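Side-chain contacts in arginine kinase (Anthopleura japonica, PDB 4RF6), which catalyses the reversible transfer of the ATP gamma-phosphate to L-arginine, giving phospho-L-arginine and ADP, as a monomeric double-domain phosphagen kinase: residues A[302-305]-A[306-309]; A[357-360]-A[361-365]. All coordinates share one frame; numbering follows the deposited sequence.

Interaction 1: A[302-305]-A[306-309]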
ATOM      1  N   ASP A 302       4.383  29.604   1.742  1.00 50.76           N
ATOM      2  CA  ASP A 302       3.543  29.553   0.552  1.00 51.07           C
ATOM      3  C   ASP A 302       2.621  28.335   0.594  1.00 46.04           C
ATOM      4  O   ASP A 302       1.939  28.032  -0.386  1.00 41.97           O
ATOM      5  CB  ASP A 302       4.402  29.516  -0.715  1.00 55.81           C
ATOM      6  CG  ASP A 302       5.112  30.833  -0.985  1.00 62.97           C
ATOM      7  OD1 ASP A 302       5.132  31.700  -0.086  1.00 66.36           O
ATOM      8  OD2 ASP A 302       5.654  30.998  -2.100  1.00 64.90           O
ATOM      9  N   PHE A 303       2.601  27.649   1.735  1.00 44.72           N
ATOM     10  CA  PHE A 303       1.778  26.453   1.910  1.00 43.51           C
ATOM     11  C   PHE A 303       0.283  26.740   1.757  1.00 44.06           C
ATOM     12  O   PHE A 303      -0.382  26.143   0.907  1.00 42.70           O
ATOM     13  CB  PHE A 303       2.043  25.799   3.270  1.00 42.71           C
ATOM     14  CG  PHE A 303       1.364  24.470   3.443  1.00 42.63           C
ATOM     15  CD1 PHE A 303       1.816  23.358   2.750  1.00 42.49           C
ATOM     16  CD2 PHE A 303       0.271  24.331   4.289  1.00 42.26           C
ATOM     17  CE1 PHE A 303       1.202  22.131   2.896  1.00 41.47           C
ATOM     18  CE2 PHE A 303      -0.354  23.104   4.441  1.00 42.00           C
ATOM     19  CZ  PHE A 303       0.112  22.004   3.743  1.00 42.10           C
ATOM     20  N   GLU A 304      -0.239  27.648   2.576  1.00 44.70           N
ATOM     21  CA  GLU A 304      -1.664  27.975   2.539  1.00 46.39           C
ATOM     22  C   GLU A 304      -2.065  28.638   1.221  1.00 44.22           C
ATOM     23  O   GLU A 304      -3.200  28.492   0.763  1.00 44.64           O
ATOM     24  CB  GLU A 304      -2.055  28.858   3.727  1.00 49.03           C
ATOM     25  CG  GLU A 304      -1.991  28.151   5.075  1.00 52.75           C
ATOM     26  CD  GLU A 304      -3.036  27.051   5.222  1.00 55.74           C
ATOM     27  OE1 GLU A 304      -4.103  27.142   4.577  1.00 56.95           O
ATOM     28  OE2 GLU A 304      -2.787  26.096   5.988  1.00 55.65           O
ATOM     29  N   ASN A 305      -1.124  29.353   0.611  1.00 42.17           N
ATOM     30  CA  ASN A 305      -1.356  29.977  -0.688  1.00 43.43           C
ATOM     31  C   ASN A 305      -1.623  28.958  -1.803  1.00 38.97           C
ATOM     32  O   ASN A 305      -2.482  29.169  -2.658  1.00 37.80           O
ATOM     33  CB  ASN A 305      -0.172  30.870  -1.070  1.00 48.39           C
ATOM     34  CG  ASN A 305      -0.197  32.223  -0.370  1.00 53.34           C
ATOM     35  OD1 ASN A 305      -0.886  32.414   0.634  1.00 55.30           O
ATOM     36  ND2 ASN A 305       0.571  33.171  -0.903  1.00 54.55           N
ATOM     37  N   ILE A 306      -0.877  27.859  -1.793  1.00 38.20           N
ATOM     38  CA  ILE A 306      -1.062  26.804  -2.785  1.00 36.21           C
ATOM     39  C   ILE A 306      -2.419  26.132  -2.600  1.00 30.80           C
ATOM     40  O   ILE A 306      -3.162  25.931  -3.568  1.00 30.93           O
ATOM     41  CB  ILE A 306       0.072  25.769  -2.711  1.00 36.80           C
ATOM     42  CG1 ILE A 306       1.385  26.428  -3.125  1.00 40.22           C
ATOM     43  CG2 ILE A 306      -0.221  24.576  -3.606  1.00 36.58           C
ATOM     44  CD1 ILE A 306       2.620  25.637  -2.775  1.00 41.62           C
ATOM     45  N   LEU A 307      -2.747  25.811  -1.349  1.00 31.48           N
ATOM     46  CA  LEU A 307      -4.041  25.221  -1.016  1.00 32.37           C
ATOM     47  C   LEU A 307      -5.187  26.092  -1.520  1.00 34.05           C
ATOM     48  O   LEU A 307      -6.117  25.601  -2.167  1.00 36.53           O
ATOM     49  CB  LEU A 307      -4.177  25.023   0.492  1.00 31.06           C
ATOM     50  CG  LEU A 307      -3.199  24.076   1.178  1.00 32.93           C
ATOM     51  CD1 LEU A 307      -3.583  23.876   2.637  1.00 32.75           C
ATOM     52  CD2 LEU A 307      -3.147  22.739   0.456  1.00 35.63           C
ATOM     53  N   THR A 308      -5.107  27.384  -1.212  1.00 33.88           N
ATOM     54  CA  THR A 308      -6.114  28.357  -1.625  1.00 36.20           C
ATOM     55  C   THR A 308      -6.220  28.416  -3.146  1.00 35.02           C
ATOM     56  O   THR A 308      -7.319  28.366  -3.704  1.00 34.09           O
ATOM     57  CB  THR A 308      -5.790  29.767  -1.082  1.00 36.68           C
ATOM     58  OG1 THR A 308      -5.739  29.736   0.350  1.00 37.04           O
ATOM     59  CG2 THR A 308      -6.846  30.763  -1.513  1.00 38.49           C
ATOM     60  N   LYS A 309      -5.070  28.511  -3.808  1.00 33.75           N
ATOM     61  CA  LYS A 309      -5.017  28.619  -5.264  1.00 34.71           C
ATOM     62  C   LYS A 309      -5.743  27.473  -5.970  1.00 36.74           C
ATOM     63  O   LYS A 309      -6.493  27.701  -6.924  1.00 38.06           O
ATOM     64  CB  LYS A 309      -3.563  28.710  -5.744  1.00 33.51           C
ATOM     65  CG  LYS A 309      -3.378  28.598  -7.260  1.00 36.54           C
ATOM     66  CD  LYS A 309      -2.182  29.428  -7.721  1.00 40.84           C
ATOM     67  CE  LYS A 309      -1.374  28.736  -8.813  1.00 45.75           C
ATOM     68  NZ  LYS A 309      -2.038  28.771 -10.148  1.00 48.81           N
TER

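Interaction 2: A[357-360]-A[361-365]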
ATOM      1  N   ALA A 357       2.686  21.025  -6.857  1.00 32.87           N
ATOM      2  CA  ALA A 357       3.281  22.230  -6.285  1.00 33.63           C
ATOM      3  C   ALA A 357       3.758  21.966  -4.863  1.00 33.14           C
ATOM      4  O   ALA A 357       4.855  22.381  -4.483  1.00 34.10           O
ATOM      5  CB  ALA A 357       2.286  23.374  -6.307  1.00 34.07           C
ATOM      6  N   LEU A 358       2.923  21.283  -4.083  1.00 31.13           N
ATOM      7  CA  LEU A 358       3.275  20.886  -2.720  1.00 29.06           C
ATOM      8  C   LEU A 358       4.460  19.923  -2.709  1.00 34.35           C
ATOM      9  O   LEU A 358       5.315  19.991  -1.821  1.00 38.73           O
ATOM     10  CB  LEU A 358       2.079  20.239  -2.010  1.00 27.03           C
ATOM     11  CG  LEU A 358       0.854  21.104  -1.707  1.00 30.36           C
ATOM     12  CD1 LEU A 358      -0.303  20.264  -1.206  1.00 27.84           C
ATOM     13  CD2 LEU A 358       1.188  22.177  -0.687  1.00 31.50           C
ATOM     14  N   MET A 359       4.505  19.022  -3.688  1.00 32.15           N
ATOM     15  CA  MET A 359       5.604  18.067  -3.778  1.00 33.57           C
ATOM     16  C   MET A 359       6.918  18.764  -4.141  1.00 36.01           C
ATOM     17  O   MET A 359       7.963  18.469  -3.561  1.00 35.54           O
ATOM     18  CB  MET A 359       5.287  16.941  -4.774  1.00 35.15           C
ATOM     19  CG  MET A 359       6.314  15.811  -4.769  1.00 37.20           C
ATOM     20  SD  MET A 359       5.816  14.373  -5.748  1.00 43.22           S
ATOM     21  CE  MET A 359       6.192  14.948  -7.403  1.00 41.91           C
ATOM     22  N   GLU A 360       6.864  19.698  -5.086  1.00 38.38           N
ATOM     23  CA  GLU A 360       8.057  20.444  -5.484  1.00 41.57           C
ATOM     24  C   GLU A 360       8.629  21.280  -4.339  1.00 38.26           C
ATOM     25  O   GLU A 360       9.840  21.510  -4.270  1.00 40.70           O
ATOM     26  CB  GLU A 360       7.768  21.316  -6.708  1.00 46.10           C
ATOM     27  CG  GLU A 360       7.616  20.523  -8.001  1.00 50.50           C
ATOM     28  CD  GLU A 360       8.919  19.877  -8.449  1.00 57.18           C
ATOM     29  OE1 GLU A 360       9.995  20.445  -8.159  1.00 59.30           O
ATOM     30  OE2 GLU A 360       8.871  18.803  -9.090  1.00 59.62           O
ATOM     31  N   LEU A 361       7.752  21.720  -3.440  1.00 33.17           N
ATOM     32  CA  LEU A 361       8.169  22.407  -2.219  1.00 35.87           C
ATOM     33  C   LEU A 361       8.958  21.475  -1.303  1.00 35.29           C
ATOM     34  O   LEU A 361      10.021  21.841  -0.797  1.00 32.46           O
ATOM     35  CB  LEU A 361       6.958  22.947  -1.456  1.00 38.23           C
ATOM     36  CG  LEU A 361       6.315  24.278  -1.845  1.00 40.72           C
ATOM     37  CD1 LEU A 361       5.354  24.717  -0.748  1.00 40.25           C
ATOM     38  CD2 LEU A 361       7.366  25.356  -2.104  1.00 41.54           C
ATOM     39  N   GLU A 362       8.422  20.277  -1.079  1.00 34.93           N
ATOM     40  CA  GLU A 362       9.104  19.266  -0.275  1.00 32.69           C
ATOM     41  C   GLU A 362      10.461  18.918  -0.895  1.00 33.73           C
ATOM     42  O   GLU A 362      11.464  18.787  -0.188  1.00 35.94           O
ATOM     43  CB  GLU A 362       8.236  18.008  -0.148  1.00 31.82           C
ATOM     44  CG  GLU A 362       8.761  16.967   0.843  1.00 30.83           C
ATOM     45  CD  GLU A 362       8.663  17.431   2.282  1.00 33.35           C
ATOM     46  OE1 GLU A 362       7.869  18.355   2.550  1.00 35.34           O
ATOM     47  OE2 GLU A 362       9.379  16.874   3.143  1.00 35.85           O
ATOM     48  N   LYS A 363      10.487  18.787  -2.219  1.00 34.70           N
ATOM     49  CA  LYS A 363      11.713  18.430  -2.933  1.00 37.50           C
ATOM     50  C   LYS A 363      12.790  19.516  -2.848  1.00 37.30           C
ATOM     51  O   LYS A 363      13.985  19.210  -2.727  1.00 33.14           O
ATOM     52  CB  LYS A 363      11.406  18.092  -4.395  1.00 41.25           C
ATOM     53  CG  LYS A 363      10.747  16.736  -4.590  1.00 45.05           C
ATOM     54  CD  LYS A 363      10.025  16.634  -5.928  1.00 48.86           C
ATOM     55  CE  LYS A 363      10.985  16.741  -7.102  1.00 52.89           C
ATOM     56  NZ  LYS A 363      10.288  16.518  -8.403  1.00 55.02           N
ATOM     57  N   GLU A 364      12.368  20.778  -2.923  1.00 40.23           N
ATOM     58  CA  GLU A 364      13.284  21.912  -2.797  1.00 40.69           C
ATOM     59  C   GLU A 364      13.938  21.888  -1.429  1.00 36.06           C
ATOM     60  O   GLU A 364      15.140  22.086  -1.298  1.00 37.92           O
ATOM     61  CB  GLU A 364      12.535  23.239  -2.952  1.00 46.25           C
ATOM     62  CG  GLU A 364      12.197  23.659  -4.376  1.00 50.62           C
ATOM     63  CD  GLU A 364      11.457  24.985  -4.409  1.00 54.74           C
ATOM     64  OE1 GLU A 364      11.540  25.730  -3.410  1.00 54.84           O
ATOM     65  OE2 GLU A 364      10.786  25.277  -5.422  1.00 57.20           O
ATOM     66  N   ALA A 365      13.123  21.651  -0.410  1.00 35.44           N
ATOM     67  CA  ALA A 365      13.593  21.623   0.969  1.00 36.44           C
ATOM     68  C   ALA A 365      14.603  20.504   1.177  1.00 38.96           C
ATOM     69  O   ALA A 365      15.611  20.679   1.869  1.00 38.28           O
ATOM     70  CB  ALA A 365      12.424  21.461   1.914  1.00 34.70           C
TER

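Interaction 1: A[302-305]-A[306-309]
The carbonyl oxygen of Glu304 is gripped twice by Thr308, one helical turn on. Thr308 OG1 donates to Glu304 O at 2.9 Å, and Thr308 N gives the ordinary helical bond to the same oxygen at 3.0 Å. The two donors come from opposite faces of the carbonyl plane, the hydroxyl tilted 34° from it and the amide 26°, and can therefore bind together without competing for one direction. The threonine torsion accounts for the second bond: with OG1 opposite its own carbonyl carbon (chi1 -59°), the hydroxyl is folded back along the helix toward the preceding turn.

On the inner side of the same turn the contact is apolar. Leu307 CD1 lies 3.8 Å from Phe303 CE2, approaching the ring obliquely, and is also 3.8 Å from Glu304 OE1, whose bent side chain returns over the methyl. One leucine methyl thus touches both the buried ring of Phe303 and the carboxylate of exposed Glu304. Ile306 turns another way; its CG1 rests 3.2 Å from Asp302 O, the carbonyl that accepts from Ile306 N.

The backbone completes the turn. Leu307 N bonds to Phe303 O at 3.3 Å, and Lys309 N bonds to Asn305 O at 2.9 Å. Asp302 stands at the N-cap position, but its carboxylate makes no capping bond.

Phe303 and Leu307 also touch Ala314 of strand 312-316, an outermost strand of the antiparallel sheet, while Ile306 faces helix 344-370. The i to i+4 backbone bonds, with buried Phe303 and Leu307 on one side and exposed Glu304, Asn305 and Thr308 on the other, mark a short amphipathic alpha-helix, 303-310, packed against edge strand 312-316 and helix 344-370 of the phosphagen kinase catalytic domain.

Interaction 2: A[357-360]-A[361-365]
The carboxylate of Glu360 has the ammonium of Lys363 above its plane: Lys363 NZ stands 41° out of that plane and meets OE2 at 2.8 Å in a hydrogen-bonded salt bridge. Lys363 CE lies on the same side of the plane, 3.6 Å from Glu360 OE2. Both chains fold to make this i to i+3 pairing, the glutamate bending at chi2 (-68°) and the lysine at chi3 (64°).

The lysine's aliphatic part has its own neighbour, since Lys363 CD crosses Met359 CG at 4.0 Å. Both Met359 and Lys363 also touch Tyr126. Glu364 adds another carboxylate nearby, its OE2 5.6 Å from Glu360 OE1, a like-charge proximity that the lysine bound to Glu360 may partly offset.

All this lies on the long helix 344-370 of the phosphagen kinase catalytic domain, whose regular i to i+4 ladder includes Lys363 N to Met359 O at 2.9 Å and Glu364 N to Glu360 O at 3.0 Å. Leu361 CG packs 3.6 Å from Ala357 O. Buried Glu362 directs its carboxylate to helix 295-298, where OE2 is hydrogen-bonded to His296 ND1 and OE1 to Ala297 N.

Interactions 1 and 2 come in series along the chain, on helix 303-310 and then on helix 344-370, with centres 13 Å apart. Their apolar sides meet directly: Ile306 CD1 lies 3.5 Å from Leu361 CD1, and Phe303 CE1 is 3.6 Å from Leu358 CD2. Strands 312-316 and 331-336, antiparallel neighbours in the eight-stranded sheet, are threaded between the two helices in sequence, so the contact brings together two helices that flank these strands along the chain. Both belong to the first of the two tandem repeats. The long helix runs to residue 370, where the curated second repeat begins, so interaction 2 lies close to the junction of the repeats.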